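Local coordinates for N-hydroxyarylamine O-acetyltransferase (Bacillus cereus, PDB 4DMO), which acetylates arylamines by means of an unusual catalytic triad and probably also O-acetylates N-hydroxyarylamines, at residues P76-Y79 / Y80-D84; V22-E25 / D26-N29; T254-L257 / H258-G262; Y32-A35 / Q36-F40; T200-K203 / I204-H208. All coordinates share one frame; numbering follows the deposited sequence.

Contact 1. Residues P76-Y79 / Y80-D84; sequences PTMY and YFLKD
Tyr79 and Tyr80 make an edge-to-face pair on helix 71-84. The edge of Tyr79 points at the face of Tyr80, with ring centroids 5.1 Å apart and planes at 61°. Tyr79 CD2 lies above that face, offset toward its rim. The first torsion of Tyr79 sets CG opposite its own N (chi1 168°), beside the carbonyl carbon. The ring can then also meet Lys83 one turn on, and Lys83 CD packs 3.5 Å from Tyr79 OH.

A second apolar group centres on Met78. Met78 bends at chi2 and chi3, and its CG comes 3.7 Å from Leu82 CD1. Met78 SD makes an oblique Met-aromatic contact with Phe81, 5.4 Å from the ring centroid.

Helical hydrogen bonds join the two halves. Tyr80 N bonds to Pro76 O at 2.9 Å, and Lys83 N to Tyr79 O at 2.8 Å.

Met78 and Phe81 face Ile30 of helix 27-37, while Phe81 stacks on Phe10. Tyr79 and Leu82 meet strand 88-98, and Lys83 lies at the exposed side. The helix is thus wedged between other helices and a strand by largely apolar contacts, and the hydroxyl of the buried Tyr80 is satisfied by a hydrogen bond to Glu195.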
loop_
_atom_site.group_PDB
_atom_site.type_symbol
_atom_site.label_atom_id
_atom_site.label_comp_id
_atom_site.label_asym_id
_atom_site.label_seq_id
_atom_site.Cartn_x
_atom_site.Cartn_y
_atom_site.Cartn_z
ATOM N N PRO A 76 6.739 -0.969 3.871
ATOM C CA PRO A 76 8.084 -1.420 4.259
ATOM C C PRO A 76 8.701 -2.373 3.238
ATOM O O PRO A 76 9.907 -2.322 3.025
ATOM C CB PRO A 76 7.846 -2.121 5.585
ATOM C CG PRO A 76 6.634 -1.396 6.153
ATOM C CD PRO A 76 5.760 -1.175 4.946
ATOM N N THR A 77 7.895 -3.199 2.585
ATOM C CA THR A 77 8.421 -4.041 1.514
ATOM C C THR A 77 9.127 -3.197 0.459
ATOM O O THR A 77 10.207 -3.545 0.013
ATOM C CB THR A 77 7.308 -4.866 0.809
ATOM O OG1 THR A 77 6.708 -5.742 1.746
ATOM C CG2 THR A 77 7.866 -5.702 -0.333
ATOM N N MET A 78 8.480 -2.110 0.031
ATOM C CA MET A 78 9.014 -1.254 -1.022
ATOM C C MET A 78 10.232 -0.509 -0.469
ATOM O O MET A 78 11.291 -0.449 -1.080
ATOM C CB MET A 78 7.935 -0.292 -1.519
ATOM C CG MET A 78 8.435 0.822 -2.446
ATOM S SD MET A 78 9.146 0.247 -4.010
ATOM C CE MET A 78 7.673 -0.152 -4.920
ATOM N N TYR A 79 10.080 0.007 0.730
ATOM C CA TYR A 79 11.202 0.565 1.455
ATOM C C TYR A 79 12.470 -0.316 1.356
ATOM O O TYR A 79 13.509 0.172 0.926
ATOM C CB TYR A 79 10.792 0.745 2.912
ATOM C CG TYR A 79 11.930 1.039 3.844
ATOM C CD1 TYR A 79 12.556 2.262 3.814
ATOM C CD2 TYR A 79 12.359 0.093 4.779
ATOM C CE1 TYR A 79 13.588 2.549 4.665
ATOM C CE2 TYR A 79 13.385 0.373 5.643
ATOM C CZ TYR A 79 13.996 1.612 5.577
ATOM O OH TYR A 79 15.023 1.925 6.411
ATOM N N TYR A 80 12.396 -1.596 1.745
ATOM C CA TYR A 80 13.574 -2.485 1.685
ATOM C C TYR A 80 14.111 -2.644 0.278
ATOM O O TYR A 80 15.326 -2.583 0.068
ATOM C CB TYR A 80 13.301 -3.880 2.277
ATOM C CG TYR A 80 13.022 -3.847 3.765
ATOM C CD1 TYR A 80 13.968 -3.399 4.669
ATOM C CD2 TYR A 80 11.786 -4.225 4.251
ATOM C CE1 TYR A 80 13.684 -3.356 6.002
ATOM C CE2 TYR A 80 11.498 -4.184 5.561
ATOM C CZ TYR A 80 12.440 -3.748 6.445
ATOM O OH TYR A 80 12.134 -3.715 7.781
ATOM N N PHE A 81 13.224 -2.794 -0.692
ATOM C CA PHE A 81 13.666 -2.872 -2.066
ATOM C C PHE A 81 14.419 -1.610 -2.454
ATOM O O PHE A 81 15.472 -1.687 -3.107
ATOM C CB PHE A 81 12.504 -3.012 -3.013
ATOM C CG PHE A 81 12.900 -2.893 -4.442
ATOM C CD1 PHE A 81 13.524 -3.938 -5.085
ATOM C CD2 PHE A 81 12.682 -1.725 -5.137
ATOM C CE1 PHE A 81 13.905 -3.827 -6.411
ATOM C CE2 PHE A 81 13.062 -1.608 -6.461
ATOM C CZ PHE A 81 13.669 -2.666 -7.094
ATOM N N LEU A 82 13.873 -0.457 -2.063
ATOM C CA LEU A 82 14.451 0.842 -2.455
ATOM C C LEU A 82 15.808 1.051 -1.784
ATOM O O LEU A 82 16.736 1.555 -2.405
ATOM C CB LEU A 82 13.500 2.007 -2.121
ATOM C CG LEU A 82 12.234 2.060 -2.985
ATOM C CD1 LEU A 82 11.305 3.181 -2.558
ATOM C CD2 LEU A 82 12.581 2.223 -4.453
ATOM N N LYS A 83 15.914 0.631 -0.528
ATOM C CA LYS A 83 17.152 0.706 0.242
ATOM C C LYS A 83 18.274 -0.123 -0.392
ATOM O O LYS A 83 19.382 0.383 -0.571
ATOM C CB LYS A 83 16.872 0.217 1.662
ATOM C CG LYS A 83 17.799 0.702 2.753
ATOM C CD LYS A 83 17.101 0.437 4.078
ATOM C CE LYS A 83 18.037 0.372 5.280
ATOM N NZ LYS A 83 17.539 -0.663 6.281
ATOM N N ASP A 84 18.001 -1.399 -0.706
ATOM C CA ASP A 84 18.989 -2.253 -1.388
ATOM C C ASP A 84 19.366 -1.719 -2.764
ATOM O O ASP A 84 20.458 -1.981 -3.261
ATOM C CB ASP A 84 18.490 -3.676 -1.553
ATOM C CG ASP A 84 18.463 -4.424 -0.266
ATOM O OD1 ASP A 84 18.914 -3.862 0.752
ATOM O OD2 ASP A 84 17.971 -5.568 -0.269
#

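Contact 2. Residues V22-E25 / D26-N29; sequences VSFE and DLSN
The side chain of Asp26 folds back over Ser23, and each of its atoms has a neighbour. Asp26 CB sits 3.1 Å from Ser23 O. CG stands anti to the carbonyl carbon of Asp26 (chi1 -69°), which swings the carboxylate toward the backbone N of Ser23. There Asp26 CG lies 3.2 Å from Ser23 OG. At the tip, Asp26 OD2 accepts a nearly straight hydrogen bond from Ser23 N, 2.9 Å long with an angle of 172° at the hydrogen. The donor comes from above the carboxylate plane, 41° out of it. Asp26 OD1 makes a salt bridge with Lys19.

The backbone here makes two overlapping beta turns that lead into helix 27-37 of the helical bundle. Asp26 N bonds to Ser23 O at 3.2 Å, and Leu27 N to Phe24 O at 2.9 Å. Ser23 and Asp26 each give a backbone N-H to the side chain of the other, but the return bond, from Asp26 N to Ser23 OG, is the weak one.

On the apolar side, Phe24 and Leu27 cross at about a right angle. Leu27 CD1 approaches the Phe24 ring obliquely, 3.7 Å from Phe24 CD1. Both side chains also touch Leu115 of strand 103-117. The Phe24 ring stacks on His117 of the same strand, and Leu27 reaches Phe87 as well.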
loop_
_atom_site.group_PDB
_atom_site.type_symbol
_atom_site.label_atom_id
_atom_site.label_comp_id
_atom_site.label_asym_id
_atom_site.label_seq_id
_atom_site.Cartn_x
_atom_site.Cartn_y
_atom_site.Cartn_z
ATOM N N VAL A 22 19.010 0.703 -10.512
ATOM C CA VAL A 22 17.632 1.212 -10.544
ATOM C C VAL A 22 17.621 2.750 -10.464
ATOM O O VAL A 22 18.185 3.344 -9.553
ATOM C CB VAL A 22 16.790 0.623 -9.355
ATOM C CG1 VAL A 22 15.296 0.979 -9.489
ATOM C CG2 VAL A 22 16.958 -0.880 -9.285
ATOM N N SER A 23 16.962 3.397 -11.404
ATOM C CA SER A 23 16.954 4.849 -11.421
ATOM C C SER A 23 15.657 5.387 -10.876
ATOM O O SER A 23 14.684 4.646 -10.699
ATOM C CB SER A 23 17.149 5.383 -12.852
ATOM O OG SER A 23 15.979 5.201 -13.647
ATOM N N PHE A 24 15.636 6.697 -10.644
ATOM C CA PHE A 24 14.432 7.363 -10.166
ATOM C C PHE A 24 13.302 7.241 -11.165
ATOM O O PHE A 24 12.142 6.981 -10.812
ATOM C CB PHE A 24 14.706 8.837 -9.905
ATOM C CG PHE A 24 13.515 9.573 -9.411
ATOM C CD1 PHE A 24 13.198 9.558 -8.069
ATOM C CD2 PHE A 24 12.686 10.260 -10.278
ATOM C CE1 PHE A 24 12.088 10.230 -7.590
ATOM C CE2 PHE A 24 11.574 10.930 -9.783
ATOM C CZ PHE A 24 11.289 10.900 -8.435
ATOM N N GLU A 25 13.644 7.447 -12.426
ATOM C CA GLU A 25 12.659 7.449 -13.492
ATOM C C GLU A 25 11.968 6.090 -13.621
ATOM O O GLU A 25 10.882 5.997 -14.208
ATOM C CB GLU A 25 13.347 7.891 -14.793
ATOM C CG GLU A 25 12.422 8.078 -15.970
ATOM C CD GLU A 25 12.745 9.321 -16.780
ATOM O OE1 GLU A 25 12.419 10.430 -16.302
ATOM O OE2 GLU A 25 13.312 9.199 -17.889
ATOM N N ASP A 26 12.623 5.056 -13.065
ATOM C CA ASP A 26 12.117 3.675 -13.015
ATOM C C ASP A 26 11.029 3.453 -11.942
ATOM O O ASP A 26 10.256 2.500 -12.012
ATOM C CB ASP A 26 13.250 2.692 -12.691
ATOM C CG ASP A 26 14.279 2.548 -13.810
ATOM O OD1 ASP A 26 13.959 2.784 -14.995
ATOM O OD2 ASP A 26 15.408 2.134 -13.483
ATOM N N LEU A 27 10.999 4.305 -10.930
ATOM C CA LEU A 27 10.177 4.059 -9.749
ATOM C C LEU A 27 8.692 3.976 -10.070
ATOM O O LEU A 27 7.982 3.064 -9.612
ATOM C CB LEU A 27 10.432 5.153 -8.736
ATOM C CG LEU A 27 11.862 5.119 -8.217
ATOM C CD1 LEU A 27 12.051 6.188 -7.190
ATOM C CD2 LEU A 27 12.204 3.755 -7.646
ATOM N N SER A 28 8.238 4.911 -10.883
ATOM C CA SER A 28 6.864 4.937 -11.337
ATOM C C SER A 28 6.444 3.602 -11.952
ATOM O O SER A 28 5.320 3.122 -11.761
ATOM C CB SER A 28 6.679 6.033 -12.368
ATOM O OG SER A 28 7.174 5.603 -13.632
ATOM N N ASN A 29 7.315 2.997 -12.735
ATOM C CA ASN A 29 6.869 1.802 -13.417
ATOM C C ASN A 29 6.967 0.610 -12.499
ATOM O O ASN A 29 6.220 -0.325 -12.628
ATOM C CB ASN A 29 7.630 1.551 -14.720
ATOM C CG ASN A 29 6.944 0.489 -15.588
ATOM O OD1 ASN A 29 5.841 0.707 -16.115
ATOM N ND2 ASN A 29 7.581 -0.678 -15.713
#

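Contact 3. Residues T254-L257 / H258-G262; sequences TNLL and HSKFG
Asn255 O is gripped twice by Ser259. Ser259 N gives Asn255 O a short, straight hydrogen bond, 2.7 Å long with an angle of 173° at the hydrogen. Ser259 OG adds a weak bond to Asn255 O at 3.3 Å. The hydroxyl reaches back because chi1 of -71° sets OG beside the backbone N of Ser259.

The neighbouring helical bonds are more ordinary. His258 N bonds to Thr254 O at 3.1 Å, and Lys260 N to Leu256 O at 2.9 Å. The next one is weak: Phe261 N meets Leu257 O at a bent angle. Gly262 N makes the following helical bond, to His258 O, at 2.9 Å. Gly262 leaves the helical conformation with positive phi (74°), a value that glycine adopts easily. Leu257 also shares a backbone hydrogen bond with Ile263, just beyond.

Among the side chains, Leu256 and Lys260 run alongside each other in the same direction. Leu256 CD2 lies 3.9 Å from Lys260 CG. Lys260 CB rests over one face of the Phe261 ring, 3.7 Å above its plane and toward the rim. Leu257 O lies at the edge of that ring, near its plane.

Leu257 and Phe261 are buried and pack against Ile219 of strand 218-223 and Leu230 of strand 226-231. The contact is thus two-sided. An apolar side joins the end of helix 250-261 to the five-stranded antiparallel sheet. Polar and charged side chains, including Asn255, His258, Ser259 and Lys260, take the exposed positions.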
loop_
_atom_site.group_PDB
_atom_site.type_symbol
_atom_site.label_atom_id
_atom_site.label_comp_id
_atom_site.label_asym_id
_atom_site.label_seq_id
_atom_site.Cartn_x
_atom_site.Cartn_y
_atom_site.Cartn_z
ATOM N N THR A 254 -12.089 -19.316 -2.388
ATOM C CA THR A 254 -10.699 -19.757 -2.557
ATOM C C THR A 254 -10.229 -19.617 -3.975
ATOM O O THR A 254 -9.111 -19.162 -4.242
ATOM C CB THR A 254 -10.510 -21.235 -2.159
ATOM O OG1 THR A 254 -10.525 -21.350 -0.737
ATOM C CG2 THR A 254 -9.173 -21.791 -2.702
ATOM N N ASN A 255 -11.083 -20.038 -4.892
ATOM C CA ASN A 255 -10.802 -19.871 -6.302
ATOM C C ASN A 255 -10.594 -18.401 -6.661
ATOM O O ASN A 255 -9.620 -18.060 -7.311
ATOM C CB ASN A 255 -11.922 -20.491 -7.144
ATOM C CG ASN A 255 -11.947 -22.000 -7.043
ATOM O OD1 ASN A 255 -10.911 -22.633 -6.865
ATOM N ND2 ASN A 255 -13.130 -22.575 -7.115
ATOM N N LEU A 256 -11.493 -17.541 -6.218
ATOM C CA LEU A 256 -11.389 -16.125 -6.491
ATOM C C LEU A 256 -10.111 -15.497 -5.918
ATOM O O LEU A 256 -9.519 -14.606 -6.522
ATOM C CB LEU A 256 -12.612 -15.399 -5.944
ATOM C CG LEU A 256 -13.871 -15.496 -6.822
ATOM C CD1 LEU A 256 -15.120 -14.936 -6.108
ATOM C CD2 LEU A 256 -13.669 -14.787 -8.153
ATOM N N LEU A 257 -9.734 -15.911 -4.721
ATOM C CA LEU A 257 -8.543 -15.380 -4.096
ATOM C C LEU A 257 -7.383 -15.682 -4.985
ATOM O O LEU A 257 -6.525 -14.845 -5.206
ATOM C CB LEU A 257 -8.325 -15.982 -2.711
ATOM C CG LEU A 257 -9.118 -15.371 -1.558
ATOM C CD1 LEU A 257 -8.820 -16.157 -0.290
ATOM C CD2 LEU A 257 -8.788 -13.932 -1.339
ATOM N N HIS A 258 -7.379 -16.886 -5.536
ATOM C CA HIS A 258 -6.262 -17.305 -6.363
ATOM C C HIS A 258 -6.329 -16.735 -7.766
ATOM O O HIS A 258 -5.360 -16.155 -8.262
ATOM C CB HIS A 258 -6.184 -18.825 -6.459
ATOM C CG HIS A 258 -5.119 -19.283 -7.395
ATOM N ND1 HIS A 258 -5.400 -19.799 -8.643
ATOM C CD2 HIS A 258 -3.772 -19.244 -7.297
ATOM C CE1 HIS A 258 -4.270 -20.082 -9.261
ATOM N NE2 HIS A 258 -3.265 -19.764 -8.461
ATOM N N SER A 259 -7.474 -16.890 -8.405
ATOM C CA SER A 259 -7.650 -16.454 -9.796
ATOM C C SER A 259 -7.589 -14.928 -9.993
ATOM O O SER A 259 -7.066 -14.440 -11.004
ATOM C CB SER A 259 -8.990 -16.982 -10.319
ATOM O OG SER A 259 -8.886 -18.367 -10.488
ATOM N N LYS A 260 -8.155 -14.163 -9.066
ATOM C CA LYS A 260 -8.113 -12.709 -9.200
ATOM C C LYS A 260 -6.923 -12.092 -8.501
ATOM O O LYS A 260 -6.450 -11.061 -8.910
ATOM C CB LYS A 260 -9.417 -12.066 -8.702
ATOM C CG LYS A 260 -10.669 -12.576 -9.432
ATOM C CD LYS A 260 -11.125 -11.654 -10.594
ATOM C CE LYS A 260 -12.038 -12.398 -11.600
ATOM N NZ LYS A 260 -11.347 -13.545 -12.327
ATOM N N PHE A 261 -6.421 -12.690 -7.443
ATOM C CA PHE A 261 -5.433 -11.973 -6.657
ATOM C C PHE A 261 -4.113 -12.699 -6.428
ATOM O O PHE A 261 -3.187 -12.109 -5.870
ATOM C CB PHE A 261 -6.023 -11.551 -5.306
ATOM C CG PHE A 261 -7.271 -10.743 -5.416
ATOM C CD1 PHE A 261 -8.512 -11.311 -5.141
ATOM C CD2 PHE A 261 -7.221 -9.411 -5.786
ATOM C CE1 PHE A 261 -9.670 -10.552 -5.217
ATOM C CE2 PHE A 261 -8.386 -8.659 -5.875
ATOM C CZ PHE A 261 -9.609 -9.236 -5.582
ATOM N N GLY A 262 -4.019 -13.964 -6.840
ATOM C CA GLY A 262 -2.780 -14.716 -6.713
ATOM C C GLY A 262 -2.564 -15.095 -5.271
ATOM O O GLY A 262 -1.435 -15.359 -4.843
#

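Contact 4. Residues Y32-A35 / Q36-F40; sequences YAMA and QTVPF
Thr37 holds OG1 between its backbone N and carbonyl carbon (chi1 57°), which aims the hydroxyl back at Ala33 O. Thr37 OG1 donates to Ala33 O at 2.9 Å, from above the carbonyl plane. Gln36 bends at chi2 (-58°), and this lays its chain against Tyr32. Gln36 CG meets the ring obliquely, 3.6 Å from Tyr32 CE2. The amide then lies close to parallel with the ring, the planes being 23° apart. Gln36 NE2 has a weak hydrogen bond to Thr223 O.

Helix 27-37 ends here, and the chain turns toward strand 40-41. Met34 O accepts two bonds. Val38 N is the nearer donor to Met34 O at 2.9 Å, while Thr37 N comes from well above the carbonyl plane at 3.3 Å. Gln36 N bonds to Tyr32 O at 3.0 Å and, weakly, to Ala33 O. Ala33 O also takes a weak bond from Thr37 N.

Met34 is extended, and its CG packs 3.9 Å from Val38 CG2. Both side chains also touch Leu74 of helix 71-84.

At the helix end, Lys221 NZ bonds to Gln36 O and Arg13 NH2 to Thr37 O. The Thr37 hydroxyl supplements the weak backbone bonding at Ala33 O. The two basic groups would probably suit the negative end of the helix dipole.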
loop_
_atom_site.group_PDB
_atom_site.type_symbol
_atom_site.label_atom_id
_atom_site.label_comp_id
_atom_site.label_asym_id
_atom_site.label_seq_id
_atom_site.Cartn_x
_atom_site.Cartn_y
_atom_site.Cartn_z
ATOM N N TYR A 32 3.773 0.833 -10.485
ATOM C CA TYR A 32 2.664 0.384 -11.290
ATOM C C TYR A 32 2.635 -1.142 -11.308
ATOM O O TYR A 32 1.593 -1.764 -11.046
ATOM C CB TYR A 32 2.793 0.953 -12.713
ATOM C CG TYR A 32 1.697 0.475 -13.609
ATOM C CD1 TYR A 32 0.509 1.183 -13.741
ATOM C CD2 TYR A 32 1.844 -0.697 -14.325
ATOM C CE1 TYR A 32 -0.502 0.722 -14.558
ATOM C CE2 TYR A 32 0.847 -1.151 -15.140
ATOM C CZ TYR A 32 -0.326 -0.454 -15.242
ATOM O OH TYR A 32 -1.302 -0.967 -16.051
ATOM N N ALA A 33 3.800 -1.741 -11.566
ATOM C CA ALA A 33 3.927 -3.187 -11.552
ATOM C C ALA A 33 3.551 -3.755 -10.175
ATOM O O ALA A 33 2.870 -4.771 -10.095
ATOM C CB ALA A 33 5.356 -3.613 -11.945
ATOM N N MET A 34 3.996 -3.116 -9.097
ATOM C CA MET A 34 3.629 -3.588 -7.769
ATOM C C MET A 34 2.121 -3.563 -7.597
ATOM O O MET A 34 1.577 -4.488 -7.021
ATOM C CB MET A 34 4.288 -2.793 -6.661
ATOM C CG MET A 34 3.996 -3.389 -5.304
ATOM S SD MET A 34 5.056 -2.742 -4.040
ATOM C CE MET A 34 4.390 -3.475 -2.568
ATOM N N ALA A 35 1.437 -2.543 -8.121
ATOM C CA ALA A 35 -0.009 -2.468 -7.941
ATOM C C ALA A 35 -0.695 -3.541 -8.716
ATOM O O ALA A 35 -1.758 -3.983 -8.314
ATOM C CB ALA A 35 -0.548 -1.141 -8.372
ATOM N N GLN A 36 -0.117 -3.929 -9.860
ATOM C CA GLN A 36 -0.741 -4.951 -10.705
ATOM C C GLN A 36 -0.585 -6.360 -10.116
ATOM O O GLN A 36 -1.392 -7.255 -10.391
ATOM C CB GLN A 36 -0.197 -4.872 -12.151
ATOM C CG GLN A 36 -0.584 -3.573 -12.905
ATOM C CD GLN A 36 -2.117 -3.348 -12.995
ATOM O OE1 GLN A 36 -2.871 -4.228 -13.376
ATOM N NE2 GLN A 36 -2.548 -2.143 -12.677
ATOM N N THR A 37 0.420 -6.545 -9.262
ATOM C CA THR A 37 0.776 -7.887 -8.812
ATOM C C THR A 37 0.559 -8.165 -7.324
ATOM O O THR A 37 0.219 -9.272 -6.970
ATOM C CB THR A 37 2.273 -8.266 -9.202
ATOM O OG1 THR A 37 3.207 -7.305 -8.670
ATOM C CG2 THR A 37 2.456 -8.413 -10.734
ATOM N N VAL A 38 0.779 -7.176 -6.468
ATOM C CA VAL A 38 0.645 -7.352 -5.040
ATOM C C VAL A 38 -0.612 -6.701 -4.549
ATOM O O VAL A 38 -0.759 -5.487 -4.603
ATOM C CB VAL A 38 1.809 -6.738 -4.276
ATOM C CG1 VAL A 38 1.750 -7.157 -2.834
ATOM C CG2 VAL A 38 3.129 -7.155 -4.902
ATOM N N PRO A 39 -1.553 -7.514 -4.084
ATOM C CA PRO A 39 -2.808 -6.951 -3.617
ATOM C C PRO A 39 -2.754 -6.413 -2.188
ATOM O O PRO A 39 -1.913 -6.794 -1.358
ATOM C CB PRO A 39 -3.760 -8.133 -3.704
ATOM C CG PRO A 39 -2.915 -9.299 -3.532
ATOM C CD PRO A 39 -1.574 -8.976 -4.093
ATOM N N PHE A 40 -3.691 -5.506 -1.921
ATOM C CA PHE A 40 -3.974 -5.027 -0.586
ATOM C C PHE A 40 -4.876 -6.056 0.046
ATOM O O PHE A 40 -5.974 -6.311 -0.461
ATOM C CB PHE A 40 -4.675 -3.657 -0.690
ATOM C CG PHE A 40 -4.888 -2.942 0.638
ATOM C CD1 PHE A 40 -3.851 -2.267 1.254
ATOM C CD2 PHE A 40 -6.127 -2.923 1.233
ATOM C CE1 PHE A 40 -4.051 -1.600 2.472
ATOM C CE2 PHE A 40 -6.342 -2.243 2.430
ATOM C CZ PHE A 40 -5.313 -1.590 3.055
#

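Contact 5. Residues T200-K203 / I204-H208; sequences TAQK and IIVEH
Lys203 and Glu207, one turn apart on helix 195-207, form a salt bridge. Lys203 NZ donates at 3.0 Å to Glu207 OE2, which accepts through its syn lone pair. Glu207 OE1 lies instead along the aliphatic chain, 3.1 Å from Lys203 CG. The lysine chain is extended as far as CE and bends only at chi4 (71°), which brings NZ to the carboxylate.

The main-chain donors are satisfied in helical fashion. Ile204 N bonds to Thr200 O at 3.0 Å, and Ile205 N to Ala201 O at 2.8 Å. Val206 N to Gln202 O is short, 2.6 Å, and Glu207 N to Lys203 O is 2.8 Å. His208 N, where the chain leaves the helix, bonds to Ile204 O.

The polar side chains that do not pair across the contact have partners nearby. Thr200 OG1 bonds to Glu196 O, Gln202 NE2 to Lys51 O and His208 ND1 to Gly210 N. Toward the end of the helix, Ser211 OG bonds to Ile205 O, and Asn214 ND2 serves both Val206 O and His208 O.

Apolar contact is lighter. Thr200 CG2 touches Ile204 CD1 at 3.8 Å, and Ile204 and Ile205 pack on Val106 of strand 103-117. This makes the helix amphipathic, with its ion pair on the exposed side and the carbonyls of Ile205 and Val206 taken up by Ser211 and Asn214.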
loop_
_atom_site.group_PDB
_atom_site.type_symbol
_atom_site.label_atom_id
_atom_site.label_comp_id
_atom_site.label_asym_id
_atom_site.label_seq_id
_atom_site.Cartn_x
_atom_site.Cartn_y
_atom_site.Cartn_z
ATOM N N THR A 200 4.228 -1.624 15.610
ATOM C CA THR A 200 3.212 -0.961 16.406
ATOM C C THR A 200 1.960 -0.617 15.608
ATOM O O THR A 200 0.823 -0.693 16.113
ATOM C CB THR A 200 3.836 0.294 17.080
ATOM O OG1 THR A 200 4.668 -0.151 18.162
ATOM C CG2 THR A 200 2.766 1.266 17.615
ATOM N N ALA A 201 2.139 -0.240 14.348
ATOM C CA ALA A 201 0.979 0.027 13.495
ATOM C C ALA A 201 0.207 -1.280 13.294
ATOM O O ALA A 201 -1.032 -1.326 13.354
ATOM C CB ALA A 201 1.425 0.627 12.154
ATOM N N GLN A 202 0.946 -2.359 13.079
ATOM C CA GLN A 202 0.329 -3.679 12.960
ATOM C C GLN A 202 -0.513 -4.028 14.174
ATOM O O GLN A 202 -1.674 -4.401 14.038
ATOM C CB GLN A 202 1.396 -4.768 12.747
ATOM C CG GLN A 202 0.801 -6.175 12.484
ATOM C CD GLN A 202 1.835 -7.159 11.931
ATOM O OE1 GLN A 202 1.700 -7.660 10.802
ATOM N NE2 GLN A 202 2.862 -7.452 12.724
ATOM N N LYS A 203 0.078 -3.886 15.352
ATOM C CA LYS A 203 -0.605 -4.215 16.578
ATOM C C LYS A 203 -1.866 -3.409 16.646
ATOM O O LYS A 203 -2.920 -3.938 16.996
ATOM C CB LYS A 203 0.292 -3.939 17.795
ATOM C CG LYS A 203 -0.237 -4.503 19.135
ATOM C CD LYS A 203 0.665 -4.113 20.349
ATOM C CE LYS A 203 0.103 -4.579 21.731
ATOM N NZ LYS A 203 0.175 -6.081 21.952
ATOM N N ILE A 204 -1.767 -2.123 16.333
ATOM C CA ILE A 204 -2.927 -1.249 16.358
ATOM C C ILE A 204 -4.007 -1.761 15.408
ATOM O O ILE A 204 -5.162 -1.924 15.793
ATOM C CB ILE A 204 -2.538 0.197 15.993
ATOM C CG1 ILE A 204 -1.744 0.813 17.141
ATOM C CG2 ILE A 204 -3.776 1.027 15.718
ATOM C CD1 ILE A 204 -0.872 1.966 16.737
ATOM N N ILE A 205 -3.638 -2.017 14.163
ATOM C CA ILE A 205 -4.609 -2.464 13.171
ATOM C C ILE A 205 -5.125 -3.894 13.499
ATOM O O ILE A 205 -6.310 -4.202 13.316
ATOM C CB ILE A 205 -4.000 -2.397 11.718
ATOM C CG1 ILE A 205 -3.744 -0.935 11.273
ATOM C CG2 ILE A 205 -4.888 -3.110 10.727
ATOM C CD1 ILE A 205 -4.941 -0.012 11.302
ATOM N N VAL A 206 -4.279 -4.768 14.025
ATOM C CA VAL A 206 -4.806 -6.064 14.474
ATOM C C VAL A 206 -5.795 -5.984 15.668
ATOM O O VAL A 206 -6.826 -6.678 15.689
ATOM C CB VAL A 206 -3.677 -7.034 14.856
ATOM C CG1 VAL A 206 -4.257 -8.255 15.633
ATOM C CG2 VAL A 206 -2.953 -7.504 13.599
ATOM N N GLU A 207 -5.475 -5.142 16.652
ATOM C CA GLU A 207 -6.139 -5.180 17.970
ATOM C C GLU A 207 -7.233 -4.139 18.177
ATOM O O GLU A 207 -8.290 -4.435 18.725
ATOM C CB GLU A 207 -5.104 -5.038 19.087
ATOM C CG GLU A 207 -4.172 -6.253 19.217
ATOM C CD GLU A 207 -3.004 -6.018 20.163
ATOM O OE1 GLU A 207 -2.896 -4.911 20.707
ATOM O OE2 GLU A 207 -2.176 -6.929 20.346
ATOM N N HIS A 208 -6.978 -2.909 17.777
ATOM C CA HIS A 208 -7.912 -1.835 18.076
ATOM C C HIS A 208 -9.313 -2.236 17.655
ATOM O O HIS A 208 -9.490 -2.938 16.674
ATOM C CB HIS A 208 -7.481 -0.567 17.387
ATOM C CG HIS A 208 -8.088 0.671 17.957
ATOM N ND1 HIS A 208 -9.442 0.937 17.884
ATOM C CD2 HIS A 208 -7.526 1.742 18.570
ATOM C CE1 HIS A 208 -9.689 2.114 18.431
ATOM N NE2 HIS A 208 -8.543 2.624 18.856
#

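Each contact is local, so none closes a long loop, and the five follow in series without nesting or crossing. Contact 2 leads into helix 27-37, and contact 4 takes the same helix to its end before strand 40-41. Contact 1 comes next, on helix 71-84. It packs near the start and again toward the end of that earlier helix: Leu82 CD2 is 3.6 Å from Leu27 CD2, and Met78 CE is 3.8 Å from Met34 SD. Contact 5, on helix 195-207, lies beside strand 103-117 and touches none of the others. Contact 3 is last. Its Phe261 O meets Pro39 CG at 3.7 Å, so the C-terminal helix, packed on the five-stranded sheet, meets the link from helix 27-37 to strand 40-41.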